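Local coordinates for spike protein P1 (Pseudoalteromonas phage pm2, PDB 2VVE) that serves as the receptor-binding spike at the fivefold vertices of the virion, its C-terminal part recognising the host receptor, at residues Val42-Gly56 and Phe75-Ile87. Sequence-based numbering, arbitrary orientation.
Sequences VDIWIGGENMTALNG and FGSVNYWVSDEEI
Trp45 and Trp81 meet side by side through different first torsions: CG of Trp81 lies trans to its backbone N (chi1 -177°), whereas CG of Trp45 stands beside its backbone N, with the carbonyl carbon trans to it. Both indoles leave the same face of the sheet, and the edge of Trp81 turns toward the face of Trp45 in an offset edge-to-face pair, the six-membered rings 5.5 Å apart between centroids with planes at 74°. Broad, flat tryptophan suits this place because Trp81 also offers a face: Ala53 CB lies over its five-membered ring in a CH-pi contact, 3.7 Å from the centroid, and a methyl is small enough to let the loop come close. Trp81 NE1 donates to Asp84 OD1 at 2.9 Å; the acceptor lies close to the indole plane, but the N-H meets the carboxylate from above its own plane.

Antiparallel backbone bonds tie Trp45 to Trp81 and Gly47 to Asn79. Beyond them the chain makes a type I turn from Gly48 to Met51, and Gly48 O accepts from two donors on opposite faces of its plane, Met51 N and Asn79 ND2, the latter at 3.0 Å. A short amide suits position 79, reaching the turn from the adjacent strand. Side-chain-free Gly47 leaves room for Met51 SD, while the terminal methyl, Met51 CE, reaches Asn79 O at 3.5 Å.

On the other face, branched Ile44 and Ile46 fill the interior: Ile46 CG2 meets Val78 CG1 at 3.6 Å, and Ile44 CG1 meets Val82 CG1 at the same distance. Phe64, on the neighbouring strand 62-64, and Phe70, on strand 69-72 of the second sheet, extend this apolar layer of the jelly-roll domain. Strands 44-47 and 78-81 are the central pair of a four-stranded antiparallel sheet, flanked by 62-64 beside the former and 24-27 beside the latter.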
loop_
_atom_site.group_PDB
_atom_site.type_symbol
_atom_site.label_atom_id
_atom_site.label_comp_id
_atom_site.label_asym_id
_atom_site.label_seq_id
_atom_site.Cartn_x
_atom_site.Cartn_y
_atom_site.Cartn_z
ATOM N N VAL A 42 9.275 3.946 -13.803
ATOM C CA VAL A 42 8.256 4.855 -14.335
ATOM C C VAL A 42 7.166 4.046 -15.025
ATOM O O VAL A 42 7.418 2.910 -15.470
ATOM C CB VAL A 42 8.875 5.912 -15.313
ATOM C CG1 VAL A 42 9.895 6.789 -14.581
ATOM C CG2 VAL A 42 9.539 5.241 -16.525
ATOM N N ASP A 43 5.960 4.621 -15.126
ATOM C CA ASP A 43 4.908 3.985 -15.937
ATOM C C ASP A 43 5.450 3.672 -17.332
ATOM O O ASP A 43 6.125 4.508 -17.964
ATOM C CB ASP A 43 3.684 4.885 -16.081
ATOM C CG ASP A 43 2.932 5.100 -14.774
ATOM O OD1 ASP A 43 3.189 4.415 -13.761
ATOM O OD2 ASP A 43 2.048 5.974 -14.778
ATOM N N ILE A 44 5.157 2.473 -17.814
ATOM C CA ILE A 44 5.760 1.997 -19.051
ATOM C C ILE A 44 4.697 1.293 -19.901
ATOM O O ILE A 44 3.915 0.485 -19.400
ATOM C CB ILE A 44 6.980 1.054 -18.777
ATOM C CG1 ILE A 44 7.742 0.750 -20.080
ATOM C CG2 ILE A 44 6.557 -0.252 -18.029
ATOM C CD1 ILE A 44 9.077 0.038 -19.880
ATOM N N TRP A 45 4.692 1.608 -21.189
ATOM C CA TRP A 45 3.744 1.019 -22.111
ATOM C C TRP A 45 4.490 -0.058 -22.889
ATOM O O TRP A 45 5.603 0.188 -23.360
ATOM C CB TRP A 45 3.145 2.113 -22.997
ATOM C CG TRP A 45 2.051 2.893 -22.293
ATOM C CD1 TRP A 45 0.692 2.741 -22.457
ATOM C CD2 TRP A 45 2.218 3.927 -21.312
ATOM N NE1 TRP A 45 0.012 3.621 -21.647
ATOM C CE2 TRP A 45 0.920 4.355 -20.928
ATOM C CE3 TRP A 45 3.335 4.528 -20.713
ATOM C CZ2 TRP A 45 0.712 5.366 -19.981
ATOM C CZ3 TRP A 45 3.124 5.531 -19.762
ATOM C CH2 TRP A 45 1.817 5.939 -19.409
ATOM N N ILE A 46 3.905 -1.253 -22.958
ATOM C CA ILE A 46 4.567 -2.439 -23.519
ATOM C C ILE A 46 3.705 -3.013 -24.643
ATOM O O ILE A 46 2.484 -3.131 -24.506
ATOM C CB ILE A 46 4.817 -3.529 -22.438
ATOM C CG1 ILE A 46 5.737 -2.998 -21.319
ATOM C CG2 ILE A 46 5.411 -4.795 -23.055
ATOM C CD1 ILE A 46 7.209 -2.783 -21.747
ATOM N N GLY A 47 4.351 -3.367 -25.742
ATOM C CA GLY A 47 3.645 -3.904 -26.905
ATOM C C GLY A 47 4.539 -4.611 -27.903
ATOM O O GLY A 47 5.769 -4.673 -27.740
ATOM N N GLY A 48 3.901 -5.107 -28.961
ATOM C CA GLY A 48 4.579 -5.816 -30.041
ATOM C C GLY A 48 5.004 -4.876 -31.144
ATOM O O GLY A 48 5.100 -3.671 -30.943
ATOM N N GLU A 49 5.247 -5.432 -32.324
ATOM C CA GLU A 49 5.789 -4.658 -33.449
ATOM C C GLU A 49 4.829 -3.583 -33.960
ATOM O O GLU A 49 5.251 -2.625 -34.622
ATOM C CB GLU A 49 6.228 -5.598 -34.576
ATOM C CG GLU A 49 7.398 -6.504 -34.174
ATOM C CD GLU A 49 7.777 -7.517 -35.245
ATOM O OE1 GLU A 49 7.002 -8.474 -35.474
ATOM O OE2 GLU A 49 8.864 -7.364 -35.844
ATOM N N ASN A 50 3.549 -3.728 -33.618
ATOM C CA ASN A 50 2.516 -2.771 -34.017
ATOM C C ASN A 50 2.431 -1.498 -33.174
ATOM O O ASN A 50 1.797 -0.524 -33.593
ATOM C CB ASN A 50 1.141 -3.453 -34.070
ATOM C CG ASN A 50 0.635 -3.892 -32.700
ATOM O OD1 ASN A 50 1.256 -4.717 -32.012
ATOM N ND2 ASN A 50 -0.516 -3.364 -32.315
ATOM N N MET A 51 3.063 -1.506 -32.002
ATOM C CA MET A 51 2.979 -0.365 -31.080
ATOM C C MET A 51 3.621 0.902 -31.646
ATOM O O MET A 51 4.759 0.872 -32.120
ATOM C CB MET A 51 3.592 -0.700 -29.717
ATOM C CG MET A 51 3.236 0.342 -28.664
ATOM S SD MET A 51 3.791 -0.060 -27.008
ATOM C CE MET A 51 5.541 0.212 -27.191
ATOM N N THR A 52 2.872 2.005 -31.579
ATOM C CA THR A 52 3.333 3.309 -32.027
ATOM C C THR A 52 2.947 4.327 -30.966
ATOM O O THR A 52 2.141 4.030 -30.085
ATOM C CB THR A 52 2.685 3.704 -33.381
ATOM O OG1 THR A 52 1.257 3.707 -33.244
ATOM C CG2 THR A 52 3.098 2.732 -34.492
ATOM N N ALA A 53 3.518 5.524 -31.039
ATOM C CA ALA A 53 3.186 6.579 -30.082
ATOM C C ALA A 53 3.243 7.952 -30.739
ATOM O O ALA A 53 3.973 8.837 -30.296
ATOM C CB ALA A 53 4.104 6.516 -28.846
ATOM N N LEU A 54 2.485 8.101 -31.821
ATOM C CA LEU A 54 2.336 9.388 -32.506
ATOM C C LEU A 54 1.686 10.428 -31.599
ATOM O O LEU A 54 0.627 10.181 -31.020
ATOM C CB LEU A 54 1.529 9.216 -33.797
ATOM C CG LEU A 54 2.315 8.924 -35.082
ATOM C CD1 LEU A 54 3.147 7.644 -34.993
ATOM C CD2 LEU A 54 1.364 8.867 -36.270
ATOM N N ASN A 55 2.356 11.575 -31.466
ATOM C CA ASN A 55 1.935 12.680 -30.590
ATOM C C ASN A 55 1.705 12.308 -29.121
ATOM O O ASN A 55 0.828 12.870 -28.458
ATOM C CB ASN A 55 0.718 13.412 -31.172
ATOM C CG ASN A 55 1.049 14.172 -32.443
ATOM O OD1 ASN A 55 2.019 14.930 -32.498
ATOM N ND2 ASN A 55 0.236 13.974 -33.475
ATOM N N GLY A 56 2.494 11.357 -28.622
ATOM C CA GLY A 56 2.420 10.939 -27.220
ATOM C C GLY A 56 1.223 10.077 -26.856
ATOM O O GLY A 56 0.963 9.841 -25.679
ATOM N N PHE A 75 9.937 -15.149 -26.917
ATOM C CA PHE A 75 11.314 -15.027 -27.398
ATOM C C PHE A 75 11.428 -13.953 -28.475
ATOM O O PHE A 75 12.514 -13.707 -28.990
ATOM C CB PHE A 75 11.890 -16.366 -27.892
ATOM C CG PHE A 75 11.243 -16.902 -29.150
ATOM C CD1 PHE A 75 11.755 -16.590 -30.412
ATOM C CD2 PHE A 75 10.155 -17.759 -29.068
ATOM C CE1 PHE A 75 11.158 -17.096 -31.570
ATOM C CE2 PHE A 75 9.552 -18.262 -30.222
ATOM C CZ PHE A 75 10.067 -17.939 -31.472
ATOM N N GLY A 76 10.300 -13.328 -28.809
ATOM C CA GLY A 76 10.267 -12.327 -29.869
ATOM C C GLY A 76 10.646 -10.938 -29.385
ATOM O O GLY A 76 10.996 -10.754 -28.210
ATOM N N SER A 77 10.575 -9.972 -30.312
ATOM C CA SER A 77 10.812 -8.558 -30.031
ATOM C C SER A 77 9.698 -8.024 -29.132
ATOM O O SER A 77 8.538 -8.441 -29.251
ATOM C CB SER A 77 10.836 -7.761 -31.351
ATOM O OG SER A 77 11.008 -6.378 -31.096
ATOM N N VAL A 78 10.058 -7.115 -28.227
ATOM C CA VAL A 78 9.092 -6.450 -27.358
ATOM C C VAL A 78 9.487 -4.971 -27.319
ATOM O O VAL A 78 10.655 -4.644 -27.105
ATOM C CB VAL A 78 9.084 -7.042 -25.930
ATOM C CG1 VAL A 78 8.054 -6.303 -25.038
ATOM C CG2 VAL A 78 8.739 -8.547 -25.960
ATOM N N ASN A 79 8.512 -4.099 -27.548
ATOM C CA ASN A 79 8.734 -2.636 -27.552
ATOM C C ASN A 79 8.215 -1.943 -26.309
ATOM O O ASN A 79 7.257 -2.408 -25.695
ATOM C CB ASN A 79 8.045 -2.030 -28.774
ATOM C CG ASN A 79 8.727 -2.417 -30.073
ATOM O OD1 ASN A 79 9.948 -2.403 -30.163
ATOM N ND2 ASN A 79 7.937 -2.770 -31.086
ATOM N N TYR A 80 8.830 -0.808 -25.960
ATOM C CA TYR A 80 8.353 0.006 -24.856
ATOM C C TYR A 80 8.176 1.468 -25.289
ATOM O O TYR A 80 8.747 1.901 -26.295
ATOM C CB TYR A 80 9.283 -0.081 -23.625
ATOM C CG TYR A 80 10.587 0.692 -23.777
ATOM C CD1 TYR A 80 11.729 0.067 -24.265
ATOM C CD2 TYR A 80 10.666 2.038 -23.430
ATOM C CE1 TYR A 80 12.941 0.775 -24.414
ATOM C CE2 TYR A 80 11.877 2.768 -23.585
ATOM C CZ TYR A 80 13.000 2.116 -24.080
ATOM O OH TYR A 80 14.193 2.789 -24.248
ATOM N N TRP A 81 7.377 2.202 -24.514
ATOM C CA TRP A 81 7.330 3.664 -24.566
ATOM C C TRP A 81 7.162 4.207 -23.145
ATOM O O TRP A 81 6.352 3.676 -22.367
ATOM C CB TRP A 81 6.160 4.130 -25.440
ATOM C CG TRP A 81 6.075 5.633 -25.598
ATOM C CD1 TRP A 81 6.577 6.371 -26.622
ATOM C CD2 TRP A 81 5.444 6.566 -24.701
ATOM N NE1 TRP A 81 6.307 7.717 -26.429
ATOM C CE2 TRP A 81 5.615 7.860 -25.253
ATOM C CE3 TRP A 81 4.758 6.437 -23.485
ATOM C CZ2 TRP A 81 5.114 9.009 -24.639
ATOM C CZ3 TRP A 81 4.270 7.590 -22.869
ATOM C CH2 TRP A 81 4.450 8.858 -23.451
ATOM N N VAL A 82 7.920 5.251 -22.808
ATOM C CA VAL A 82 7.766 5.930 -21.511
ATOM C C VAL A 82 7.602 7.438 -21.658
ATOM O O VAL A 82 7.015 8.092 -20.802
ATOM C CB VAL A 82 8.939 5.640 -20.518
ATOM C CG1 VAL A 82 8.956 4.167 -20.112
ATOM C CG2 VAL A 82 10.293 6.083 -21.098
ATOM N N SER A 83 8.133 7.988 -22.747
ATOM C CA SER A 83 8.247 9.442 -22.867
ATOM C C SER A 83 8.636 9.869 -24.279
ATOM O O SER A 83 9.321 9.132 -24.977
ATOM C CB SER A 83 9.291 9.963 -21.868
ATOM O OG SER A 83 9.505 11.342 -22.053
ATOM N N ASP A 84 8.194 11.060 -24.680
ATOM C CA ASP A 84 8.666 11.690 -25.923
ATOM C C ASP A 84 9.682 12.812 -25.696
ATOM O O ASP A 84 10.039 13.521 -26.633
ATOM C CB ASP A 84 7.494 12.211 -26.756
ATOM C CG ASP A 84 6.676 11.099 -27.369
ATOM O OD1 ASP A 84 7.256 10.097 -27.863
ATOM O OD2 ASP A 84 5.440 11.240 -27.364
ATOM N N GLU A 85 10.152 12.953 -24.459
ATOM C CA GLU A 85 11.149 13.976 -24.100
ATOM C C GLU A 85 12.546 13.536 -24.525
ATOM O O GLU A 85 13.065 12.546 -24.002
ATOM C CB GLU A 85 11.135 14.218 -22.584
ATOM C CG GLU A 85 9.972 15.069 -22.087
ATOM C CD GLU A 85 10.086 16.525 -22.531
ATOM O OE1 GLU A 85 11.040 17.219 -22.105
ATOM O OE2 GLU A 85 9.218 16.974 -23.308
ATOM N N GLU A 86 13.156 14.273 -25.457
ATOM C CA GLU A 86 14.475 13.918 -25.987
ATOM C C GLU A 86 15.579 14.139 -24.957
ATOM O O GLU A 86 16.493 13.327 -24.828
ATOM C CB GLU A 86 14.782 14.704 -27.266
ATOM C CG GLU A 86 13.971 14.227 -28.468
ATOM C CD GLU A 86 14.314 14.982 -29.744
ATOM O OE1 GLU A 86 15.519 15.187 -30.015
ATOM O OE2 GLU A 86 13.375 15.366 -30.473
ATOM N N ILE A 87 15.483 15.241 -24.228
ATOM C CA ILE A 87 16.428 15.523 -23.145
ATOM C C ILE A 87 15.708 15.661 -21.793
ATOM O O ILE A 87 14.503 15.420 -21.704
ATOM C CB ILE A 87 17.311 16.748 -23.473
ATOM C CG1 ILE A 87 16.468 18.022 -23.600
ATOM C CG2 ILE A 87 18.111 16.496 -24.762
ATOM C CD1 ILE A 87 17.246 19.294 -23.282
HETATM O O HOH W 1 6.326 7.186 -18.296
HETATM O O HOH W 2 6.640 9.029 -29.924
#